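Local coordinates for Baccell_00875 (Bacteroides cellulosilyticus DSM 14838, PDB 5NO8), which is a polysaccharide lyase that probably removes L-rhamnose caps from glucuronic acid on complex arabinogalactan proteins, at residues 586-590 with 637-641; 344-348 with 649-655; 383-389 with 598-604. All blocks are in the same frame, centred on the assembly; numbering follows the deposited sequence.

Contact 1. Residues 586-590 with 637-641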
loop_
_atom_site.group_PDB
_atom_site.type_symbol
_atom_site.label_atom_id
_atom_site.label_comp_id
_atom_site.label_asym_id
_atom_site.label_seq_id
_atom_site.Cartn_x
_atom_site.Cartn_y
_atom_site.Cartn_z
ATOM N N HIS A 586 0.908 -0.219 -9.187
ATOM C CA HIS A 586 0.510 0.437 -7.950
ATOM C C HIS A 586 0.300 -0.539 -6.796
ATOM O O HIS A 586 0.417 -0.139 -5.621
ATOM C CB HIS A 586 -0.797 1.213 -8.156
ATOM C CG HIS A 586 -0.636 2.459 -8.960
ATOM N ND1 HIS A 586 -1.043 2.553 -10.273
ATOM C CD2 HIS A 586 -0.113 3.656 -8.642
ATOM C CE1 HIS A 586 -0.788 3.771 -10.725
ATOM N NE2 HIS A 586 -0.221 4.460 -9.756
ATOM N N LEU A 587 -0.087 -1.767 -7.128
ATOM C CA LEU A 587 -0.615 -2.739 -6.163
ATOM C C LEU A 587 0.160 -4.019 -6.014
ATOM O O LEU A 587 0.038 -4.667 -4.976
ATOM C CB LEU A 587 -2.051 -3.143 -6.536
ATOM C CG LEU A 587 -3.046 -2.033 -6.798
ATOM C CD1 LEU A 587 -4.378 -2.603 -7.274
ATOM C CD2 LEU A 587 -3.216 -1.186 -5.566
ATOM N N ASN A 588 0.940 -4.417 -7.018
ATOM C CA ASN A 588 1.451 -5.782 -7.068
ATOM C C ASN A 588 2.571 -5.961 -6.038
ATOM O O ASN A 588 3.631 -5.370 -6.151
ATOM C CB ASN A 588 1.941 -6.150 -8.468
ATOM C CG ASN A 588 2.128 -7.634 -8.624
ATOM O OD1 ASN A 588 1.177 -8.398 -8.913
ATOM N ND2 ASN A 588 3.329 -8.064 -8.432
ATOM N N GLU A 589 2.291 -6.748 -5.011
ATOM C CA GLU A 589 3.181 -6.891 -3.861
ATOM C C GLU A 589 3.456 -5.567 -3.138
ATOM O O GLU A 589 4.519 -5.361 -2.587
ATOM C CB GLU A 589 4.470 -7.615 -4.244
ATOM C CG GLU A 589 4.252 -8.989 -4.841
ATOM C CD GLU A 589 5.477 -9.884 -4.644
ATOM O OE1 GLU A 589 6.337 -9.860 -5.553
ATOM O OE2 GLU A 589 5.573 -10.572 -3.581
ATOM N N VAL A 590 2.468 -4.683 -3.116
ATOM C CA VAL A 590 2.570 -3.398 -2.458
ATOM C C VAL A 590 1.636 -3.383 -1.255
ATOM O O VAL A 590 0.411 -3.433 -1.378
ATOM C CB VAL A 590 2.188 -2.260 -3.421
ATOM C CG1 VAL A 590 2.214 -0.909 -2.728
ATOM C CG2 VAL A 590 3.122 -2.247 -4.649
ATOM N N ARG A 637 10.925 -11.516 -5.737
ATOM C CA ARG A 637 9.841 -10.752 -5.117
ATOM C C ARG A 637 10.282 -9.416 -4.556
ATOM O O ARG A 637 9.631 -8.387 -4.774
ATOM C CB ARG A 637 9.110 -11.605 -4.100
ATOM C CG ARG A 637 8.364 -12.732 -4.787
ATOM C CD ARG A 637 7.810 -13.714 -3.780
ATOM N NE ARG A 637 6.772 -13.092 -2.963
ATOM C CZ ARG A 637 6.099 -13.717 -2.003
ATOM N NH1 ARG A 637 6.354 -15.000 -1.707
ATOM N NH2 ARG A 637 5.181 -13.048 -1.327
ATOM N N ALA A 638 11.438 -9.388 -3.896
ATOM C CA ALA A 638 12.016 -8.150 -3.426
ATOM C C ALA A 638 12.211 -7.165 -4.557
ATOM O O ALA A 638 11.958 -5.969 -4.404
ATOM C CB ALA A 638 13.366 -8.416 -2.745
ATOM N N GLU A 639 12.709 -7.667 -5.682
ATOM C CA GLU A 639 12.948 -6.822 -6.864
ATOM C C GLU A 639 11.658 -6.199 -7.413
ATOM O O GLU A 639 11.634 -5.024 -7.818
ATOM C CB GLU A 639 13.653 -7.642 -7.952
ATOM C CG GLU A 639 15.127 -7.879 -7.630
ATOM C CD GLU A 639 15.790 -8.996 -8.428
ATOM O OE1 GLU A 639 15.144 -9.542 -9.353
ATOM O OE2 GLU A 639 16.967 -9.365 -8.099
ATOM N N ASN A 640 10.617 -7.010 -7.434
ATOM C CA ASN A 640 9.289 -6.578 -7.854
ATOM C C ASN A 640 8.745 -5.473 -6.945
ATOM O O ASN A 640 8.235 -4.444 -7.440
ATOM C CB ASN A 640 8.346 -7.774 -7.882
ATOM C CG ASN A 640 6.956 -7.395 -8.323
ATOM O OD1 ASN A 640 6.791 -6.747 -9.345
ATOM N ND2 ASN A 640 5.957 -7.761 -7.526
ATOM N N VAL A 641 8.850 -5.669 -5.635
ATOM C CA VAL A 641 8.352 -4.661 -4.690
ATOM C C VAL A 641 9.006 -3.286 -4.916
ATOM O O VAL A 641 8.332 -2.264 -5.047
ATOM C CB VAL A 641 8.576 -5.072 -3.205
ATOM C CG1 VAL A 641 8.192 -3.929 -2.285
ATOM C CG2 VAL A 641 7.792 -6.314 -2.867
HETATM O O HOH W 1 4.156 -9.805 -1.511
#
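Glu589 sends its CG anti to its own carbonyl carbon (chi1 -57°) and runs on extended, which carries the carboxylate up to Arg637 and Asn640 on helix 632-644. The motif is a type II beta turn, Leu587 to Val590, docked on the flank of that helix, with Glu589 at the third position of the turn and Val590 N bonded back to Leu587 O. The two carboxylate oxygens divide the work. Glu589 OE2 takes the salt bridge from Arg637 NE at 2.9 Å, met on its syn side but 23° out of the carboxylate plane, while the oxygen lies at the guanidinium edge, close to its plane. A second link to OE2, from Arg637 NH2, is weak; that nitrogen is also paired with Glu576. The other oxygen, Glu589 OE1, offers its anti lone pair to Asn640 ND2 at 2.9 Å, and the amide lies nearly coplanar with the carboxylate, 23° apart. Bonded through both oxygens, the carboxylate is held against turning about its CG-CD bond. Shortened to an alanine here, the side chain would probably leave Arg637 NE without its anionic mate and Asn640 ND2 without this acceptor, weakening one of the ties between turn and helix. Alongside the polar grip, Val641 CG2 packs 3.8 Å from Glu589 CB and 3.4 Å from Glu589 O, and Tyr622 of helix 615-629 touches both Glu589 and Arg637. The turn is tied a second time through Asn588 O, which accepts from Asn644 further along the helix. A water donates to Glu589 OE2 over 2.6 Å and accepts weakly from Arg637 NH2.

Contact 2. Residues 344-348 with 649-655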
loop_
_atom_site.group_PDB
_atom_site.type_symbol
_atom_site.label_atom_id
_atom_site.label_comp_id
_atom_site.label_asym_id
_atom_site.label_seq_id
_atom_site.Cartn_x
_atom_site.Cartn_y
_atom_site.Cartn_z
ATOM N N LYS A 344 18.721 11.250 -12.067
ATOM C CA LYS A 344 17.990 12.500 -12.156
ATOM C C LYS A 344 17.397 12.884 -10.797
ATOM O O LYS A 344 17.394 14.050 -10.449
ATOM C CB LYS A 344 16.912 12.426 -13.221
ATOM C CG LYS A 344 17.522 12.468 -14.630
ATOM C CD LYS A 344 16.482 12.568 -15.714
ATOM C CE LYS A 344 15.746 11.266 -15.941
ATOM N NZ LYS A 344 14.981 11.375 -17.224
ATOM N N ARG A 345 16.901 11.908 -10.058
ATOM C CA ARG A 345 16.322 12.187 -8.745
ATOM C C ARG A 345 17.389 12.723 -7.778
ATOM O O ARG A 345 17.180 13.706 -7.087
ATOM C CB ARG A 345 15.678 10.937 -8.139
ATOM C CG ARG A 345 15.126 11.129 -6.726
ATOM C CD ARG A 345 14.133 12.269 -6.708
ATOM N NE ARG A 345 13.716 12.641 -5.370
ATOM C CZ ARG A 345 13.274 13.842 -5.049
ATOM N NH1 ARG A 345 13.123 14.820 -5.953
ATOM N NH2 ARG A 345 12.973 14.071 -3.785
ATOM N N VAL A 346 18.522 12.043 -7.756
ATOM C CA VAL A 346 19.627 12.449 -6.903
ATOM C C VAL A 346 20.071 13.871 -7.226
ATOM O O VAL A 346 20.263 14.662 -6.321
ATOM C CB VAL A 346 20.750 11.397 -6.986
ATOM C CG1 VAL A 346 22.080 11.909 -6.479
ATOM C CG2 VAL A 346 20.310 10.154 -6.219
ATOM N N ASP A 347 20.246 14.185 -8.518
ATOM C CA ASP A 347 20.615 15.538 -8.932
ATOM C C ASP A 347 19.578 16.571 -8.544
ATOM O O ASP A 347 19.930 17.657 -8.150
ATOM C CB ASP A 347 20.886 15.614 -10.432
ATOM C CG ASP A 347 22.174 14.865 -10.844
ATOM O OD1 ASP A 347 23.059 14.599 -9.991
ATOM O OD2 ASP A 347 22.310 14.560 -12.056
ATOM N N PHE A 348 18.293 16.214 -8.623
ATOM C CA PHE A 348 17.225 17.116 -8.188
ATOM C C PHE A 348 17.301 17.400 -6.689
ATOM O O PHE A 348 17.122 18.556 -6.274
ATOM C CB PHE A 348 15.846 16.555 -8.552
ATOM C CG PHE A 348 14.754 17.581 -8.515
ATOM C CD1 PHE A 348 14.129 17.900 -7.311
ATOM C CD2 PHE A 348 14.315 18.208 -9.668
ATOM C CE1 PHE A 348 13.135 18.860 -7.250
ATOM C CE2 PHE A 348 13.303 19.169 -9.615
ATOM C CZ PHE A 348 12.721 19.505 -8.407
ATOM N N PHE A 649 8.784 8.520 -8.775
ATOM C CA PHE A 649 9.909 9.327 -9.260
ATOM C C PHE A 649 9.692 9.602 -10.731
ATOM O O PHE A 649 9.385 8.675 -11.504
ATOM C CB PHE A 649 11.214 8.546 -9.019
ATOM C CG PHE A 649 11.374 8.170 -7.585
ATOM C CD1 PHE A 649 11.884 9.092 -6.678
ATOM C CD2 PHE A 649 10.935 6.939 -7.122
ATOM C CE1 PHE A 649 11.937 8.787 -5.322
ATOM C CE2 PHE A 649 11.003 6.630 -5.764
ATOM C CZ PHE A 649 11.510 7.562 -4.872
ATOM N N PHE A 650 9.807 10.871 -11.093
ATOM C CA PHE A 650 9.482 11.339 -12.422
ATOM C C PHE A 650 10.729 11.661 -13.247
ATOM O O PHE A 650 11.836 11.849 -12.702
ATOM C CB PHE A 650 8.542 12.548 -12.297
ATOM C CG PHE A 650 7.377 12.290 -11.356
ATOM C CD1 PHE A 650 6.561 11.168 -11.544
ATOM C CD2 PHE A 650 7.172 13.087 -10.255
ATOM C CE1 PHE A 650 5.521 10.894 -10.667
ATOM C CE2 PHE A 650 6.129 12.835 -9.376
ATOM C CZ PHE A 650 5.309 11.721 -9.583
ATOM N N GLU A 651 10.540 11.772 -14.553
ATOM C CA GLU A 651 11.661 11.861 -15.493
ATOM C C GLU A 651 12.361 13.206 -15.469
ATOM O O GLU A 651 13.391 13.342 -16.107
ATOM C CB GLU A 651 11.224 11.560 -16.927
ATOM C CG GLU A 651 10.669 10.154 -17.134
ATOM C CD GLU A 651 11.702 9.056 -17.149
ATOM O OE1 GLU A 651 12.932 9.357 -17.228
ATOM O OE2 GLU A 651 11.262 7.871 -17.096
ATOM N N ASP A 652 11.800 14.196 -14.778
ATOM C CA ASP A 652 12.509 15.459 -14.536
ATOM C C ASP A 652 13.205 15.513 -13.185
ATOM O O ASP A 652 13.659 16.578 -12.796
ATOM C CB ASP A 652 11.542 16.652 -14.701
ATOM C CG ASP A 652 10.307 16.559 -13.792
ATOM O OD1 ASP A 652 10.144 15.556 -13.042
ATOM O OD2 ASP A 652 9.456 17.480 -13.874
ATOM N N GLY A 653 13.233 14.401 -12.451
ATOM C CA GLY A 653 13.879 14.336 -11.160
ATOM C C GLY A 653 12.975 14.638 -9.987
ATOM O O GLY A 653 13.401 14.484 -8.862
ATOM N N LYS A 654 11.747 15.098 -10.248
ATOM C CA LYS A 654 10.782 15.364 -9.171
ATOM C C LYS A 654 10.299 14.023 -8.605
ATOM O O LYS A 654 10.472 12.956 -9.220
ATOM C CB LYS A 654 9.609 16.197 -9.683
ATOM C CG LYS A 654 9.982 17.645 -9.933
ATOM C CD LYS A 654 8.828 18.437 -10.559
ATOM C CE LYS A 654 9.113 19.937 -10.587
ATOM N NZ LYS A 654 7.944 20.702 -11.098
ATOM N N ALA A 655 9.690 14.074 -7.423
ATOM C CA ALA A 655 9.177 12.887 -6.796
ATOM C C ALA A 655 7.903 13.232 -6.022
ATOM O O ALA A 655 7.644 14.408 -5.741
ATOM C CB ALA A 655 10.199 12.285 -5.868
#
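Arg345 and Gly653 bring the two backbones within 4.1 Å, CA to CA, where a type I beta turn from Phe650 to Gly653 lies against helix 338-352. Gly653 sits at phi 92°, psi -9°, and any CB would run into Lys344 O, Phe348 CB and the preceding carbonyl, so the close approach depends on a glycine. Phe650 N bonds Lys654 O just beyond the turn, Gly653 N bonds Phe650 O within it, and Asp652 OD1 accepts from Lys654 N in an Asx turn. The contact packs helix 338-352, the first long helix after the beta-sheet regions, against the loop between helix 632-644 and strand 659-660. Lys344, bent at chi3, brings NZ to Glu651 O at 2.8 Å, on a lone pair in the carbonyl plane, and forms a salt bridge to Glu651 OE1, whose anti lone pair it uses. That oxygen has a second partner in Ser336. Arg345 NH1 reaches Gly653 O at 2.9 Å in a nearly straight bond of 167°, with the oxygen at the guanidinium edge; NH1 also bonds Gln353 OE1, so it has two acceptors. Arg345 NE is paired with Asp681, so this buried charge ties the turn to the loop before helix 682-692. The Arg345 stem lies across Phe649, CG 3.8 Å from CD1. Phe348 CB and ring lie against the Gly653 carbonyl, with Phe348 CZ 3.6 Å from Lys654 CG, while Lys654 NZ goes on to Asp374. Over the centre of the Arg345 guanidinium face sits Ala655 CB, 3.5 Å from CZ.

Contact 3. Residues 383-389 with 598-604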
loop_
_atom_site.group_PDB
_atom_site.type_symbol
_atom_site.label_atom_id
_atom_site.label_comp_id
_atom_site.label_asym_id
_atom_site.label_seq_id
_atom_site.Cartn_x
_atom_site.Cartn_y
_atom_site.Cartn_z
ATOM N N ASN A 383 -0.718 24.029 8.354
ATOM C CA ASN A 383 -1.028 22.703 7.795
ATOM C C ASN A 383 -1.484 21.746 8.910
ATOM O O ASN A 383 -1.468 22.107 10.091
ATOM C CB ASN A 383 0.169 22.152 6.978
ATOM C CG ASN A 383 1.448 21.986 7.801
ATOM O OD1 ASN A 383 1.540 21.100 8.662
ATOM N ND2 ASN A 383 2.464 22.807 7.499
ATOM N N CYS A 384 -1.883 20.531 8.539
ATOM C CA CYS A 384 -2.484 19.589 9.499
ATOM C C CYS A 384 -1.500 18.986 10.529
ATOM O O CYS A 384 -1.956 18.494 11.565
ATOM C CB CYS A 384 -3.199 18.451 8.762
ATOM S SG CYS A 384 -2.052 17.282 7.982
ATOM N N ASN A 385 -0.184 18.988 10.244
ATOM C CA ASN A 385 0.837 18.479 11.198
ATOM C C ASN A 385 2.270 18.945 10.828
ATOM O O ASN A 385 3.016 18.212 10.150
ATOM C CB ASN A 385 0.766 16.933 11.311
ATOM C CG ASN A 385 1.263 16.412 12.657
ATOM O OD1 ASN A 385 0.901 16.935 13.714
ATOM N ND2 ASN A 385 2.083 15.366 12.622
ATOM N N PRO A 386 2.662 20.167 11.275
ATOM C CA PRO A 386 3.972 20.754 10.949
ATOM C C PRO A 386 5.173 19.814 11.101
ATOM O O PRO A 386 6.069 19.835 10.251
ATOM C CB PRO A 386 4.087 21.915 11.937
ATOM C CG PRO A 386 2.678 22.357 12.134
ATOM C CD PRO A 386 1.841 21.107 12.073
ATOM N N VAL A 387 5.190 19.003 12.159
ATOM C CA VAL A 387 6.359 18.165 12.467
ATOM C C VAL A 387 6.663 17.161 11.325
ATOM O O VAL A 387 7.820 16.803 11.095
ATOM C CB VAL A 387 6.212 17.466 13.846
ATOM C CG1 VAL A 387 5.141 16.376 13.824
ATOM C CG2 VAL A 387 7.544 16.902 14.323
ATOM N N ASP A 388 5.634 16.749 10.590
ATOM C CA ASP A 388 5.822 15.817 9.479
ATOM C C ASP A 388 6.249 16.484 8.161
ATOM O O ASP A 388 6.416 15.789 7.151
ATOM C CB ASP A 388 4.586 14.933 9.293
ATOM C CG ASP A 388 4.413 13.907 10.421
ATOM O OD1 ASP A 388 5.410 13.270 10.833
ATOM O OD2 ASP A 388 3.267 13.748 10.907
ATOM N N ARG A 389 6.450 17.804 8.172
ATOM C CA ARG A 389 6.954 18.537 7.016
ATOM C C ARG A 389 8.215 19.326 7.401
ATOM O O ARG A 389 8.564 20.318 6.743
ATOM C CB ARG A 389 5.863 19.464 6.470
ATOM C CG ARG A 389 4.620 18.719 5.976
ATOM C CD ARG A 389 3.349 19.570 6.007
ATOM N NE ARG A 389 2.229 18.792 5.473
ATOM C CZ ARG A 389 1.555 17.850 6.135
ATOM N NH1 ARG A 389 1.843 17.567 7.416
ATOM N NH2 ARG A 389 0.570 17.177 5.515
ATOM N N HIS A 598 -2.305 12.139 4.342
ATOM C CA HIS A 598 -2.774 13.128 5.296
ATOM C C HIS A 598 -1.599 13.792 6.030
ATOM O O HIS A 598 -1.487 15.018 6.063
ATOM C CB HIS A 598 -3.722 12.527 6.342
ATOM C CG HIS A 598 -4.238 13.556 7.299
ATOM N ND1 HIS A 598 -5.205 14.477 6.949
ATOM C CD2 HIS A 598 -3.851 13.876 8.561
ATOM C CE1 HIS A 598 -5.416 15.298 7.968
ATOM N NE2 HIS A 598 -4.608 14.952 8.959
ATOM N N TRP A 599 -0.756 12.966 6.622
ATOM C CA TRP A 599 0.302 13.446 7.533
ATOM C C TRP A 599 1.476 14.082 6.792
ATOM O O TRP A 599 2.134 14.958 7.337
ATOM C CB TRP A 599 0.815 12.307 8.412
ATOM C CG TRP A 599 -0.262 11.638 9.188
ATOM C CD1 TRP A 599 -0.772 10.381 8.978
ATOM C CD2 TRP A 599 -0.979 12.187 10.297
ATOM N NE1 TRP A 599 -1.774 10.125 9.880
ATOM C CE2 TRP A 599 -1.918 11.206 10.711
ATOM C CE3 TRP A 599 -0.917 13.413 10.986
ATOM C CZ2 TRP A 599 -2.807 11.415 11.787
ATOM C CZ3 TRP A 599 -1.803 13.627 12.063
ATOM C CH2 TRP A 599 -2.739 12.628 12.445
ATOM N N PHE A 600 1.740 13.630 5.565
ATOM C CA PHE A 600 2.932 14.057 4.804
ATOM C C PHE A 600 2.672 14.869 3.541
ATOM O O PHE A 600 3.551 15.602 3.092
ATOM C CB PHE A 600 3.774 12.823 4.493
ATOM C CG PHE A 600 4.328 12.170 5.720
ATOM C CD1 PHE A 600 3.599 11.220 6.415
ATOM C CD2 PHE A 600 5.570 12.547 6.222
ATOM C CE1 PHE A 600 4.104 10.638 7.564
ATOM C CE2 PHE A 600 6.075 11.966 7.366
ATOM C CZ PHE A 600 5.335 11.023 8.051
ATOM N N GLY A 601 1.471 14.786 2.976
ATOM C CA GLY A 601 1.200 15.375 1.671
ATOM C C GLY A 601 0.679 16.785 1.733
ATOM O O GLY A 601 0.143 17.222 2.771
ATOM N N LYS A 602 0.803 17.490 0.617
ATOM C CA LYS A 602 0.181 18.790 0.446
ATOM C C LYS A 602 -1.352 18.739 0.511
ATOM O O LYS A 602 -1.979 19.646 1.062
ATOM C CB LYS A 602 0.551 19.406 -0.904
ATOM C CG LYS A 602 0.159 20.880 -0.981
ATOM C CD LYS A 602 0.712 21.529 -2.230
ATOM C CE LYS A 602 0.548 23.037 -2.216
ATOM N NZ LYS A 602 0.798 23.577 -3.583
ATOM N N ARG A 603 -1.949 17.707 -0.084
ATOM C CA ARG A 603 -3.420 17.622 -0.188
ATOM C C ARG A 603 -4.091 17.089 1.078
ATOM O O ARG A 603 -5.338 17.118 1.172
ATOM C CB ARG A 603 -3.805 16.748 -1.370
ATOM C CG ARG A 603 -3.356 17.284 -2.720
ATOM C CD ARG A 603 -4.037 18.568 -3.142
ATOM N NE ARG A 603 -3.507 18.962 -4.453
ATOM C CZ ARG A 603 -3.825 18.392 -5.625
ATOM N NH1 ARG A 603 -4.732 17.404 -5.704
ATOM N NH2 ARG A 603 -3.246 18.835 -6.739
ATOM N N GLU A 604 -3.280 16.549 1.999
ATOM C CA GLU A 604 -3.713 16.113 3.336
ATOM C C GLU A 604 -4.876 15.107 3.291
ATOM O O GLU A 604 -5.769 15.130 4.132
ATOM C CB GLU A 604 -4.050 17.338 4.203
ATOM C CG GLU A 604 -2.857 18.288 4.345
ATOM C CD GLU A 604 -3.126 19.472 5.266
ATOM O OE1 GLU A 604 -4.280 19.647 5.713
ATOM O OE2 GLU A 604 -2.168 20.231 5.544
#
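Asn383 starts the contact by laying its CB 3.3 Å from Glu604 OE2, while its amide nitrogen turns to Tyr377. At Cys384 the backbone N donates to that same Glu604 OE2 at 3.0 Å, from above the carboxylate plane, and SG, held between the backbone N and carbonyl carbon (chi1 72°), sits over the face of the His598 imidazole, 3.9 Å from its centroid. Asn385 brings CB to the edge of the Trp599 indole, 3.9 Å from CE3, and hands its ND2 to Asp388 OD2. A short 3-10 turn, 386-388, then delivers Asp388, whose CB makes a CH-pi contact over the Phe600 ring while OD1 pairs with Arg445. Arg389 closes the segment. Its NH2 donates to Gly601 O at 2.8 Å and His598 O at 3.0 Å, both oxygens at the guanidinium edge, so it gathers carbonyls of the 598-601 backbone. Phe600's backbone covers one guanidinium face, and Glu604 OE2 lies across the other at 4.1 Å from Arg389 NH2, close in charge but with no N-H aimed at it. The chemistry implies a junction between the two segments in which a buried cation is probably stabilised chiefly by backbone carbonyls, with the Glu604 carboxylate adding charge compensation at a distance.

Contacts 1 and 2 each set a turn against a helix; contact 3 joins a loop with a 3-10 segment to the 598-604 segment, which begins in a helix. None touches another. Contacts 1 and 2 lie about 21 Å apart, centre to centre, with nearest atoms about 9 Å apart; helix 632-644, used in contact 1, leads directly toward the 649-655 turn of contact 2. Contact 2 closes a long loop of chain, and contacts 1 and 3 are both nested inside it, while those two cross each other along the sequence. Contact 3 stands about 26 Å from contact 1 and 22 Å from contact 2, centre to centre. A bound glycerol, probably from crystallisation, lies about 4 Å from the Phe600 side chain; it may mark a pocket beside contact 3.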